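Local coordinates for protein Plm1 (Streptomyces sp. HK803, PDB 4HXY) that probably reduces the beta-keto group of a growing polyketide chain with NADPH, as the ketoreductase of the first module of phoslactomycin biosynthesis, at residues 178-184 with 395-401; 319-325 with 339-345; 357-362 with 405-410. All blocks are in the same frame, centred on the assembly; numbering follows the deposited sequence. Where two conformers were deposited one is given.

Interaction 1 of 3, residues 178-184 with 395-401; sequences APQTGTW and MEQAIMS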
loop_
_atom_site.group_PDB
_atom_site.type_symbol
_atom_site.label_atom_id
_atom_site.label_comp_id
_atom_site.label_asym_id
_atom_site.label_seq_id
_atom_site.Cartn_x
_atom_site.Cartn_y
_atom_site.Cartn_z
ATOM N N ALA A 178 -14.117 -4.220 -14.760
ATOM C CA ALA A 178 -14.751 -4.529 -13.446
ATOM C C ALA A 178 -15.306 -5.948 -13.481
ATOM O O ALA A 178 -16.006 -6.319 -14.425
ATOM C CB ALA A 178 -15.845 -3.541 -13.140
ATOM N N PRO A 179 -14.998 -6.760 -12.454
ATOM C CA PRO A 179 -15.518 -8.106 -12.358
ATOM C C PRO A 179 -17.056 -8.137 -12.388
ATOM O O PRO A 179 -17.703 -7.267 -11.847
ATOM C CB PRO A 179 -14.993 -8.585 -10.989
ATOM C CG PRO A 179 -13.782 -7.768 -10.768
ATOM C CD PRO A 179 -14.122 -6.437 -11.310
ATOM N N GLN A 180 -17.611 -9.144 -13.044
ATOM C CA GLN A 180 -19.059 -9.348 -13.074
ATOM C C GLN A 180 -19.325 -10.689 -12.401
ATOM O O GLN A 180 -19.092 -11.734 -12.987
ATOM C CB GLN A 180 -19.570 -9.299 -14.513
ATOM C CG GLN A 180 -19.381 -7.929 -15.162
ATOM C CD GLN A 180 -19.834 -7.867 -16.606
ATOM O OE1 GLN A 180 -19.579 -6.876 -17.300
ATOM N NE2 GLN A 180 -20.535 -8.906 -17.063
ATOM N N THR A 181 -19.820 -10.638 -11.166
ATOM C CA THR A 181 -19.792 -11.778 -10.236
ATOM C C THR A 181 -21.137 -12.101 -9.612
ATOM O O THR A 181 -22.096 -11.337 -9.739
ATOM C CB THR A 181 -18.832 -11.501 -9.035
ATOM O OG1 THR A 181 -19.437 -10.564 -8.121
ATOM C CG2 THR A 181 -17.470 -10.978 -9.503
ATOM N N GLY A 182 -21.153 -13.229 -8.903
ATOM C CA GLY A 182 -22.245 -13.575 -8.007
ATOM C C GLY A 182 -22.170 -12.782 -6.709
ATOM O O GLY A 182 -21.336 -11.883 -6.544
ATOM N N THR A 183 -23.066 -13.128 -5.794
ATOM C CA THR A 183 -23.244 -12.431 -4.525
ATOM C C THR A 183 -22.245 -12.924 -3.481
ATOM O O THR A 183 -22.040 -14.113 -3.363
ATOM C CB THR A 183 -24.671 -12.730 -4.011
ATOM O OG1 THR A 183 -25.615 -12.225 -4.968
ATOM C CG2 THR A 183 -24.926 -12.082 -2.660
ATOM N N TRP A 184 -21.644 -12.014 -2.712
ATOM C CA TRP A 184 -20.765 -12.394 -1.612
ATOM C C TRP A 184 -21.606 -12.901 -0.440
ATOM O O TRP A 184 -22.452 -12.170 0.061
ATOM C CB TRP A 184 -19.906 -11.194 -1.174
ATOM C CG TRP A 184 -18.872 -11.546 -0.153
ATOM C CD1 TRP A 184 -18.093 -12.672 -0.111
ATOM C CD2 TRP A 184 -18.510 -10.763 0.980
ATOM N NE1 TRP A 184 -17.252 -12.620 0.992
ATOM C CE2 TRP A 184 -17.490 -11.453 1.661
ATOM C CE3 TRP A 184 -18.945 -9.532 1.476
ATOM C CZ2 TRP A 184 -16.909 -10.955 2.830
ATOM C CZ3 TRP A 184 -18.364 -9.046 2.651
ATOM C CH2 TRP A 184 -17.369 -9.759 3.297
ATOM N N MET A 395 -16.810 -3.843 -3.694
ATOM C CA MET A 395 -16.196 -4.762 -2.736
ATOM C C MET A 395 -16.561 -6.220 -3.033
ATOM O O MET A 395 -15.691 -7.075 -3.084
ATOM C CB MET A 395 -16.591 -4.405 -1.308
ATOM C CG MET A 395 -15.955 -5.326 -0.278
ATOM S SD MET A 395 -16.638 -5.062 1.368
ATOM C CE MET A 395 -18.266 -5.795 1.147
ATOM N N GLU A 396 -17.845 -6.479 -3.232
ATOM C CA GLU A 396 -18.327 -7.821 -3.588
ATOM C C GLU A 396 -17.679 -8.319 -4.879
ATOM O O GLU A 396 -17.220 -9.451 -4.958
ATOM C CB GLU A 396 -19.852 -7.788 -3.728
ATOM C CG GLU A 396 -20.463 -8.966 -4.414
ATOM C CD GLU A 396 -21.994 -8.920 -4.387
ATOM O OE1 GLU A 396 -22.614 -8.591 -5.446
ATOM O OE2 GLU A 396 -22.556 -9.193 -3.294
ATOM N N GLN A 397 -17.606 -7.445 -5.875
ATOM C CA GLN A 397 -16.983 -7.779 -7.151
ATOM C C GLN A 397 -15.502 -8.151 -6.983
ATOM O O GLN A 397 -15.027 -9.106 -7.586
ATOM C CB GLN A 397 -17.122 -6.614 -8.129
ATOM C CG GLN A 397 -18.522 -6.374 -8.638
ATOM C CD GLN A 397 -18.612 -5.105 -9.466
ATOM O OE1 GLN A 397 -18.644 -4.016 -8.930
ATOM N NE2 GLN A 397 -18.593 -5.250 -10.792
ATOM N N ALA A 398 -14.788 -7.407 -6.138
ATOM C CA ALA A 398 -13.380 -7.682 -5.908
ATOM C C ALA A 398 -13.162 -9.027 -5.227
ATOM O O ALA A 398 -12.239 -9.780 -5.561
ATOM C CB ALA A 398 -12.727 -6.548 -5.105
ATOM N N ILE A 399 -14.022 -9.331 -4.255
ATOM C CA ILE A 399 -13.924 -10.560 -3.487
ATOM C C ILE A 399 -14.300 -11.752 -4.348
ATOM O O ILE A 399 -13.621 -12.784 -4.292
ATOM C CB ILE A 399 -14.820 -10.504 -2.206
ATOM C CG1 ILE A 399 -14.337 -9.415 -1.261
ATOM C CG2 ILE A 399 -14.865 -11.890 -1.490
ATOM C CD1 ILE A 399 -15.298 -9.086 -0.141
ATOM N N MET A 400 -15.372 -11.606 -5.135
ATOM C CA MET A 400 -15.979 -12.726 -5.847
ATOM C C MET A 400 -15.384 -12.931 -7.243
ATOM O O MET A 400 -15.809 -13.827 -7.974
ATOM C CB MET A 400 -17.493 -12.529 -5.946
ATOM C CG MET A 400 -18.222 -12.584 -4.576
ATOM S SD MET A 400 -17.993 -14.150 -3.724
ATOM C CE MET A 400 -19.022 -15.272 -4.681
ATOM N N SER A 401 -14.415 -12.101 -7.600
ATOM C CA SER A 401 -13.781 -12.149 -8.922
ATOM C C SER A 401 -13.233 -13.542 -9.255
ATOM O O SER A 401 -12.595 -14.167 -8.418
ATOM C CB SER A 401 -12.646 -11.115 -8.962
ATOM O OG SER A 401 -12.004 -11.095 -10.224
HETATM O O HOH W 1 -21.128 -8.437 -7.805
HETATM O O HOH W 2 -24.204 -10.153 -7.297
HETATM O O HOH W 3 -19.006 -15.006 -8.707
#

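Interaction 2 of 3, residues 319-325 with 339-345; sequences LFSSISG and NACLDAL. With NDP (NADPH dihydro-nicotinamide-adenine-dinucleotide phosphate), chain C.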
loop_
_atom_site.group_PDB
_atom_site.type_symbol
_atom_site.label_atom_id
_atom_site.label_comp_id
_atom_site.label_asym_id
_atom_site.label_seq_id
_atom_site.Cartn_x
_atom_site.Cartn_y
_atom_site.Cartn_z
ATOM N N LEU A 319 -8.366 -7.074 2.562
ATOM C CA LEU A 319 -7.633 -5.906 3.089
ATOM C C LEU A 319 -8.143 -4.594 2.483
ATOM O O LEU A 319 -8.280 -4.480 1.276
ATOM C CB LEU A 319 -6.139 -6.084 2.810
ATOM C CG LEU A 319 -5.535 -7.387 3.344
ATOM C CD1 LEU A 319 -4.056 -7.523 2.951
ATOM C CD2 LEU A 319 -5.688 -7.509 4.842
ATOM N N PHE A 320 -8.459 -3.617 3.334
ATOM C CA PHE A 320 -8.857 -2.298 2.862
ATOM C C PHE A 320 -7.633 -1.404 2.749
ATOM O O PHE A 320 -7.102 -0.894 3.750
ATOM C CB PHE A 320 -9.900 -1.699 3.790
ATOM C CG PHE A 320 -11.314 -2.078 3.450
ATOM C CD1 PHE A 320 -11.627 -3.278 2.837
ATOM C CD2 PHE A 320 -12.336 -1.183 3.705
ATOM C CE1 PHE A 320 -12.943 -3.600 2.497
ATOM C CE2 PHE A 320 -13.658 -1.484 3.361
ATOM C CZ PHE A 320 -13.964 -2.701 2.774
ATOM N N SER A 321 -7.162 -1.265 1.514
ATOM C CA SER A 321 -6.055 -0.424 1.194
ATOM C C SER A 321 -6.547 0.918 0.634
ATOM O O SER A 321 -7.722 1.245 0.753
ATOM C CB SER A 321 -5.130 -1.174 0.226
ATOM O OG SER A 321 -3.949 -0.450 -0.029
ATOM N N SER A 322 -5.656 1.677 0.020
ATOM C CA SER A 322 -5.950 3.048 -0.409
ATOM C C SER A 322 -5.166 3.396 -1.655
ATOM O O SER A 322 -4.045 2.896 -1.832
ATOM C CB SER A 322 -5.549 4.048 0.674
ATOM O OG SER A 322 -5.707 5.390 0.206
ATOM N N ILE A 323 -5.743 4.277 -2.480
ATOM C CA ILE A 323 -4.995 4.955 -3.572
ATOM C C ILE A 323 -3.686 5.585 -3.076
ATOM O O ILE A 323 -2.739 5.737 -3.832
ATOM C CB ILE A 323 -5.865 5.996 -4.286
ATOM C CG1 ILE A 323 -6.503 6.970 -3.286
ATOM C CG2 ILE A 323 -6.920 5.259 -5.130
ATOM C CD1 ILE A 323 -7.150 8.199 -3.921
ATOM N N SER A 324 -3.616 5.925 -1.800
ATOM C CA SER A 324 -2.381 6.504 -1.241
ATOM C C SER A 324 -1.186 5.596 -1.459
ATOM O O SER A 324 -0.081 6.054 -1.759
ATOM C CB SER A 324 -2.549 6.803 0.247
ATOM O OG SER A 324 -1.408 7.469 0.738
ATOM N N GLY A 325 -1.404 4.290 -1.324
ATOM C CA GLY A 325 -0.331 3.331 -1.512
ATOM C C GLY A 325 -0.101 2.974 -2.967
ATOM O O GLY A 325 0.798 2.171 -3.281
ATOM N N ASN A 339 -0.308 1.041 3.264
ATOM C CA ASN A 339 -1.208 0.540 2.244
ATOM C C ASN A 339 -0.469 -0.265 1.183
ATOM O O ASN A 339 -0.956 -1.301 0.736
ATOM C CB ASN A 339 -2.041 1.685 1.666
ATOM C CG ASN A 339 -3.139 2.131 2.609
ATOM O OD1 ASN A 339 -4.033 1.358 2.917
ATOM N ND2 ASN A 339 -3.083 3.386 3.064
ATOM N N ALA A 340 0.730 0.177 0.811
ATOM C CA ALA A 340 1.548 -0.573 -0.137
ATOM C C ALA A 340 1.905 -1.943 0.456
ATOM O O ALA A 340 1.978 -2.945 -0.262
ATOM C CB ALA A 340 2.834 0.209 -0.494
ATOM N N CYS A 341 2.159 -1.978 1.755
ATOM C CA CYS A 341 2.401 -3.247 2.443
ATOM C C CYS A 341 1.212 -4.193 2.332
ATOM O O CYS A 341 1.396 -5.400 2.119
ATOM C CB CYS A 341 2.752 -3.017 3.901
ATOM S SG CYS A 341 4.390 -2.281 4.194
ATOM N N LEU A 342 0.003 -3.665 2.495
ATOM C CA LEU A 342 -1.205 -4.507 2.401
ATOM C C LEU A 342 -1.297 -5.160 1.037
ATOM O O LEU A 342 -1.582 -6.342 0.917
ATOM C CB LEU A 342 -2.473 -3.694 2.636
ATOM C CG LEU A 342 -2.746 -3.185 4.034
ATOM C CD1 LEU A 342 -4.108 -2.470 4.055
ATOM C CD2 LEU A 342 -2.682 -4.333 5.059
ATOM N N ASP A 343 -1.038 -4.389 -0.016
ATOM C CA ASP A 343 -1.167 -4.930 -1.361
ATOM C C ASP A 343 -0.177 -6.071 -1.528
ATOM O O ASP A 343 -0.503 -7.092 -2.128
ATOM C CB ASP A 343 -0.931 -3.831 -2.409
ATOM C CG ASP A 343 -1.899 -2.656 -2.264
ATOM O OD1 ASP A 343 -2.946 -2.799 -1.581
ATOM O OD2 ASP A 343 -1.633 -1.564 -2.850
ATOM N N ALA A 344 1.026 -5.916 -0.965
ATOM C CA ALA A 344 2.045 -6.969 -1.071
ATOM C C ALA A 344 1.676 -8.202 -0.273
ATOM O O ALA A 344 1.931 -9.307 -0.721
ATOM C CB ALA A 344 3.420 -6.481 -0.647
ATOM N N LEU A 345 1.078 -8.005 0.902
ATOM C CA LEU A 345 0.664 -9.127 1.732
ATOM C C LEU A 345 -0.397 -9.952 0.996
ATOM O O LEU A 345 -0.339 -11.177 1.043
ATOM C CB LEU A 345 0.119 -8.653 3.067
ATOM C CG LEU A 345 -0.418 -9.740 3.977
ATOM C CD1 LEU A 345 0.647 -10.780 4.303
ATOM C CD2 LEU A 345 -0.993 -9.074 5.228
HETATM P PA NDP C . -12.207 5.003 10.795
HETATM O O1A NDP C . -13.646 5.374 10.923
HETATM O O2A NDP C . -11.194 5.799 11.562
HETATM O O5B NDP C . -12.030 3.464 11.179
HETATM C C5B NDP C . -10.763 2.965 11.555
HETATM C C4B NDP C . -10.969 1.899 12.592
HETATM O O4B NDP C . -9.730 1.329 12.962
HETATM C C3B NDP C . -11.571 2.427 13.873
HETATM O O3B NDP C . -12.673 1.565 14.220
HETATM C C2B NDP C . -10.470 2.327 14.903
HETATM O O2B NDP C . -11.135 2.125 16.133
HETATM C C1B NDP C . -9.706 1.123 14.359
HETATM N N9A NDP C . -8.342 0.946 14.840
HETATM C C8A NDP C . -7.281 1.821 14.744
HETATM N N7A NDP C . -6.203 1.267 15.341
HETATM C C5A NDP C . -6.558 0.023 15.800
HETATM C C6A NDP C . -5.878 -0.984 16.464
HETATM N N6A NDP C . -4.598 -0.917 16.818
HETATM N N1A NDP C . -6.575 -2.131 16.798
HETATM C C2A NDP C . -7.909 -2.288 16.442
HETATM N N3A NDP C . -8.596 -1.296 15.789
HETATM C C4A NDP C . -7.907 -0.167 15.474
HETATM O O3 NDP C . -11.736 5.043 9.255
HETATM P PN NDP C . -12.515 4.531 7.974
HETATM O O1N NDP C . -12.619 5.689 7.057
HETATM O O2N NDP C . -13.732 3.753 8.277
HETATM O O5D NDP C . -11.428 3.618 7.240
HETATM C C5D NDP C . -11.242 2.269 7.585
HETATM C C4D NDP C . -10.175 1.688 6.671
HETATM O O4D NDP C . -10.451 2.005 5.318
HETATM C C3D NDP C . -8.805 2.250 6.967
HETATM O O3D NDP C . -7.881 1.206 7.029
HETATM C C2D NDP C . -8.487 3.145 5.787
HETATM O O2D NDP C . -7.103 3.246 5.521
HETATM C C1D NDP C . -9.296 2.506 4.678
HETATM N N1N NDP C . -9.700 3.483 3.658
HETATM C C2N NDP C . -10.653 4.423 3.928
HETATM C C3N NDP C . -10.945 5.461 3.042
HETATM C C7N NDP C . -12.031 6.430 3.304
HETATM O O7N NDP C . -12.357 7.260 2.254
HETATM N N7N NDP C . -12.660 6.579 4.460
HETATM C C4N NDP C . -10.429 5.345 1.633
HETATM C C5N NDP C . -9.405 4.276 1.439
HETATM C C6N NDP C . -9.100 3.383 2.439
HETATM P P2B NDP C . -10.423 2.289 17.556
HETATM O O1X NDP C . -11.549 2.154 18.555
HETATM O O2X NDP C . -9.732 3.655 17.664
HETATM O O3X NDP C . -9.386 1.257 17.730
HETATM O O HOH W 4 -2.133 0.692 -1.820
HETATM O O HOH W 5 0.742 -0.685 -3.697
#

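Interaction 3 of 3, residues 357-362 with 405-410; sequences VSVAWG and GDPVVA. With NDP (NADPH dihydro-nicotinamide-adenine-dinucleotide phosphate), chain C.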
loop_
_atom_site.group_PDB
_atom_site.type_symbol
_atom_site.label_atom_id
_atom_site.label_comp_id
_atom_site.label_asym_id
_atom_site.label_seq_id
_atom_site.Cartn_x
_atom_site.Cartn_y
_atom_site.Cartn_z
ATOM N N VAL A 357 -7.519 -10.655 -1.040
ATOM C CA VAL A 357 -7.610 -9.495 -1.907
ATOM C C VAL A 357 -7.360 -8.222 -1.116
ATOM O O VAL A 357 -7.829 -8.089 0.016
ATOM C CB VAL A 357 -8.944 -9.409 -2.638
ATOM C CG1 VAL A 357 -10.159 -9.303 -1.653
ATOM C CG2 VAL A 357 -8.897 -8.246 -3.704
ATOM N N SER A 358 -6.618 -7.302 -1.734
ATOM C CA SER A 358 -6.424 -5.970 -1.189
ATOM C C SER A 358 -7.062 -4.989 -2.137
ATOM O O SER A 358 -6.654 -4.898 -3.299
ATOM C CB SER A 358 -4.945 -5.660 -1.040
ATOM O OG SER A 358 -4.745 -4.391 -0.423
ATOM N N VAL A 359 -8.069 -4.263 -1.676
ATOM C CA VAL A 359 -8.716 -3.275 -2.547
ATOM C C VAL A 359 -8.160 -1.911 -2.177
ATOM O O VAL A 359 -8.310 -1.480 -1.030
ATOM C CB VAL A 359 -10.251 -3.252 -2.386
ATOM C CG1 VAL A 359 -10.879 -2.214 -3.299
ATOM C CG2 VAL A 359 -10.866 -4.624 -2.710
ATOM N N ALA A 360 -7.542 -1.243 -3.156
ATOM C CA ALA A 360 -6.985 0.101 -2.953
ATOM C C ALA A 360 -8.093 1.103 -3.274
ATOM O O ALA A 360 -8.319 1.475 -4.418
ATOM C CB ALA A 360 -5.762 0.290 -3.816
ATOM N N TRP A 361 -8.826 1.491 -2.243
ATOM C CA TRP A 361 -9.934 2.408 -2.383
ATOM C C TRP A 361 -9.534 3.888 -2.560
ATOM O O TRP A 361 -8.648 4.421 -1.861
ATOM C CB TRP A 361 -10.774 2.359 -1.122
ATOM C CG TRP A 361 -11.359 1.031 -0.807
ATOM C CD1 TRP A 361 -11.021 0.207 0.224
ATOM C CD2 TRP A 361 -12.473 0.428 -1.454
ATOM N NE1 TRP A 361 -11.823 -0.896 0.223
ATOM C CE2 TRP A 361 -12.726 -0.783 -0.799
ATOM C CE3 TRP A 361 -13.242 0.776 -2.546
ATOM C CZ2 TRP A 361 -13.745 -1.649 -1.202
ATOM C CZ3 TRP A 361 -14.266 -0.054 -2.935
ATOM C CH2 TRP A 361 -14.500 -1.269 -2.275
ATOM N N GLY A 362 -10.250 4.554 -3.453
ATOM C CA GLY A 362 -10.415 5.997 -3.341
ATOM C C GLY A 362 -11.288 6.381 -2.165
ATOM O O GLY A 362 -11.752 5.532 -1.408
ATOM N N GLY A 405 -6.423 -10.724 -8.331
ATOM C CA GLY A 405 -5.863 -9.445 -8.710
ATOM C C GLY A 405 -5.828 -8.550 -7.501
ATOM O O GLY A 405 -6.330 -8.909 -6.461
ATOM N N ASP A 406 -5.239 -7.379 -7.624
ATOM C CA ASP A 406 -5.434 -6.420 -6.561
ATOM C C ASP A 406 -5.923 -5.162 -7.277
ATOM O O ASP A 406 -5.188 -4.466 -7.934
ATOM C CB ASP A 406 -4.205 -6.170 -5.708
ATOM C CG ASP A 406 -4.033 -7.190 -4.560
ATOM O OD1 ASP A 406 -4.964 -7.984 -4.215
ATOM O OD2 ASP A 406 -2.914 -7.159 -4.000
ATOM N N PRO A 407 -7.198 -4.896 -7.120
ATOM C CA PRO A 407 -7.841 -3.775 -7.776
ATOM C C PRO A 407 -7.705 -2.447 -7.054
ATOM O O PRO A 407 -7.607 -2.393 -5.855
ATOM C CB PRO A 407 -9.303 -4.207 -7.785
ATOM C CG PRO A 407 -9.427 -4.937 -6.512
ATOM C CD PRO A 407 -8.169 -5.711 -6.376
ATOM N N VAL A 408 -7.712 -1.394 -7.855
ATOM C CA VAL A 408 -7.782 -0.014 -7.385
ATOM C C VAL A 408 -9.175 0.457 -7.801
ATOM O O VAL A 408 -9.519 0.360 -8.982
ATOM C CB VAL A 408 -6.700 0.852 -8.065
ATOM C CG1 VAL A 408 -6.680 2.271 -7.472
ATOM C CG2 VAL A 408 -5.325 0.215 -7.915
ATOM N N VAL A 409 -9.973 0.929 -6.844
ATOM C CA VAL A 409 -11.379 1.299 -7.090
ATOM C C VAL A 409 -11.631 2.713 -6.596
ATOM O O VAL A 409 -11.556 2.983 -5.399
ATOM C CB VAL A 409 -12.332 0.314 -6.394
ATOM C CG1 VAL A 409 -13.801 0.736 -6.601
ATOM C CG2 VAL A 409 -12.080 -1.132 -6.885
ATOM N N ALA A 410 -11.901 3.633 -7.526
ATOM C CA ALA A 410 -12.000 5.058 -7.189
ATOM C C ALA A 410 -12.795 5.785 -8.262
ATOM O O ALA A 410 -12.830 5.337 -9.404
ATOM C CB ALA A 410 -10.588 5.677 -7.053
HETATM P PA NDP C . -12.207 5.003 10.795
HETATM O O1A NDP C . -13.646 5.374 10.923
HETATM O O2A NDP C . -11.194 5.799 11.562
HETATM O O5B NDP C . -12.030 3.464 11.179
HETATM C C5B NDP C . -10.763 2.965 11.555
HETATM C C4B NDP C . -10.969 1.899 12.592
HETATM O O4B NDP C . -9.730 1.329 12.962
HETATM C C3B NDP C . -11.571 2.427 13.873
HETATM O O3B NDP C . -12.673 1.565 14.220
HETATM C C2B NDP C . -10.470 2.327 14.903
HETATM O O2B NDP C . -11.135 2.125 16.133
HETATM C C1B NDP C . -9.706 1.123 14.359
HETATM N N9A NDP C . -8.342 0.946 14.840
HETATM C C8A NDP C . -7.281 1.821 14.744
HETATM N N7A NDP C . -6.203 1.267 15.341
HETATM C C5A NDP C . -6.558 0.023 15.800
HETATM C C6A NDP C . -5.878 -0.984 16.464
HETATM N N6A NDP C . -4.598 -0.917 16.818
HETATM N N1A NDP C . -6.575 -2.131 16.798
HETATM C C2A NDP C . -7.909 -2.288 16.442
HETATM N N3A NDP C . -8.596 -1.296 15.789
HETATM C C4A NDP C . -7.907 -0.167 15.474
HETATM O O3 NDP C . -11.736 5.043 9.255
HETATM P PN NDP C . -12.515 4.531 7.974
HETATM O O1N NDP C . -12.619 5.689 7.057
HETATM O O2N NDP C . -13.732 3.753 8.277
HETATM O O5D NDP C . -11.428 3.618 7.240
HETATM C C5D NDP C . -11.242 2.269 7.585
HETATM C C4D NDP C . -10.175 1.688 6.671
HETATM O O4D NDP C . -10.451 2.005 5.318
HETATM C C3D NDP C . -8.805 2.250 6.967
HETATM O O3D NDP C . -7.881 1.206 7.029
HETATM C C2D NDP C . -8.487 3.145 5.787
HETATM O O2D NDP C . -7.103 3.246 5.521
HETATM C C1D NDP C . -9.296 2.506 4.678
HETATM N N1N NDP C . -9.700 3.483 3.658
HETATM C C2N NDP C . -10.653 4.423 3.928
HETATM C C3N NDP C . -10.945 5.461 3.042
HETATM C C7N NDP C . -12.031 6.430 3.304
HETATM O O7N NDP C . -12.357 7.260 2.254
HETATM N N7N NDP C . -12.660 6.579 4.460
HETATM C C4N NDP C . -10.429 5.345 1.633
HETATM C C5N NDP C . -9.405 4.276 1.439
HETATM C C6N NDP C . -9.100 3.383 2.439
HETATM P P2B NDP C . -10.423 2.289 17.556
HETATM O O1X NDP C . -11.549 2.154 18.555
HETATM O O2X NDP C . -9.732 3.655 17.664
HETATM O O3X NDP C . -9.386 1.257 17.730
#

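Interaction 1 of 3, residues 178-184 with 395-401
In the linker between strand 167-175 and strand 189-193 of this Rossmann-fold ketoreductase, the indole of W184 packs on I399 near the C-terminal end of helix 388-400. I399 CD1 sits over the W184 six-membered ring, 3.7 Å from its centroid, a CH-pi contact only 10° off the ring normal. I399 CG2 covers the pyrrole part of the indole. In M400 a bend at chi2 (-60°) brings SD to the ring edge, 3.9 Å from W184 CD1, a Met-aromatic contact; chi3 turns CE to T183 O. M395 CE approaches obliquely at W184 CZ3 (3.6 Å). W184 CG is anti to the backbone N (chi1 -174°), a turn that brings the ring over I399. The indole NE1 makes a weak bond to D316. An alanine here would probably leave I399 and the two methionines facing a gap and D316 without its indole partner.

E396 holds the linker backbone. Its OE2 accepts W184 N at 3.0 Å, and this N-H comes from above the carboxylate plane. OE1 takes a hydrogen from each of two waters and is also bonded to Q393. One of these waters donates to T181 OG1. That hydroxyl in turn donates to G182 O (2.8 Å), on a lone pair in the carbonyl plane. T181 CG2 rests 3.6 Å from Q397 O, and P179 CB lies 3.4 Å from the same Q397 O. The Q397 NE2 to P179 O bond is modelled very short, so its length is doubtful. W7 of strand 6-14 touches P179 and Q397. The loop leads to strand 189-193, first of the Rossmann unit, consistent with the link between structural and catalytic subdomains of modular polyketide ketoreductases.

Interaction 2 of 3, residues 319-325 with 339-345
Strand 319-322 and helix 339-345 run at 135° to each other, their axes approaching to 7.5 Å, and G325 and A340 come closest through their CA atoms at 4.5 Å. L319 and L342 carry the apolar end. L319 CD1 reaches L342 CD2 and L345 CD2, both at 4.1 Å, and also rests on L342 O. L342 CD1 touches F320 O at 3.4 Å.

The polar end is built round S321. Its OG lies 3.0 Å from D343 OD1, though the destination of this hydroxyl proton is not settled. A chi1 of -174°, with OG anti to the backbone N, swings the hydroxyl to the helix. D343 OD1 also accepts from S358 OG. A water lies within hydrogen-bonding reach of S321 OG, S322 O and D343 OD2, and can donate to two at once. A second water joins D343 OD2 to G325 O. The carboxylate is thus held through both oxygens. N339 lies flat against the strand end, its ND2 3.5 Å from S322 CB, while OD1 is bonded to K300. S322 OG accepts S324 N at 2.9 Å and caps the helical turn that follows.

NADPH lies beside the strand: S321 O is 3.1 Å from C6N of the cofactor. K300 and Y335 bond to it too. A strand end under the nicotinamide, backed by the helix that carries the tyrosine, is characteristic of the short-chain dehydrogenase/reductase fold.

Interaction 3 of 3, residues 357-362 with 405-410
A360 and W361 pair with V408 and V409 as parallel strands, inclined at 33° to each other. Backbone hydrogen bonds come first. A360 N gives to P407 O at 2.9 Å. A360 O receives V409 N, and V409 O receives G362 N at 2.8 Å. CA-H...O contacts fill the ladder: V359 CA meets P407 O, and V408 CA meets A360 O.

A side chain extends the ladder at its start. S358 N donates to D406 OD1 at 3.1 Å, nearly straight, but from above the carboxylate plane. The same OD1 forms a salt bridge with R350 of helix 333-351, so one carboxylate oxygen ties strand and helix together.

Strand 357-361 also bonds to strand 316-322 on its other edge. Strand 408-412 therefore extends the parallel Rossmann sheet of the reductase, after a connection that includes helix 388-400.

Apolar contacts lie on both sides of the strands. On one side, V359 CG1 meets V409 CG2 at 3.9 Å, and V409 CG1 meets W361 CZ3 at 3.8 Å. W361 and V409 lie side by side and point the same way. V359 CG1 also sits over one face of the W361 ring, 3.4 Å above its plane. P407 CD touches V357 CG2, and helix 388-400 covers this side with A398 on V359 and M395 on W361. On the other side, A360 CB meets V408 CG2. With no side chain at G362, A410 CB comes to 3.7 Å from G362 CA.

Cofactor contacts close the C-terminal end of the strand. G362 O lies 3.3 Å from C4N of NADPH, and W361 CB packs beside the nicotinamide ring.

Overall arrangement
Interactions 2 and 3 are buried and share one sheet, since strands 316-322 and 357-361 are neighbours in it. L319 and V357 are joined by a backbone bond, and a side-chain bond also links the two contacts. Both touch NADPH. Interaction 1 is partly buried; its centre lies about 21 Å from the centre of the chain, that of interaction 2 about 3 Å. Its helix 388-400 packs on interaction 3 through A398 and on interaction 2 through M395 against F320. The chemistry follows the place. Interaction 3 is mainly backbone pairing. Interaction 2 joins strand to helix through leucines at one end and a serine, an aspartate and waters at the other. Interaction 1 depends on side chains and waters at the edge.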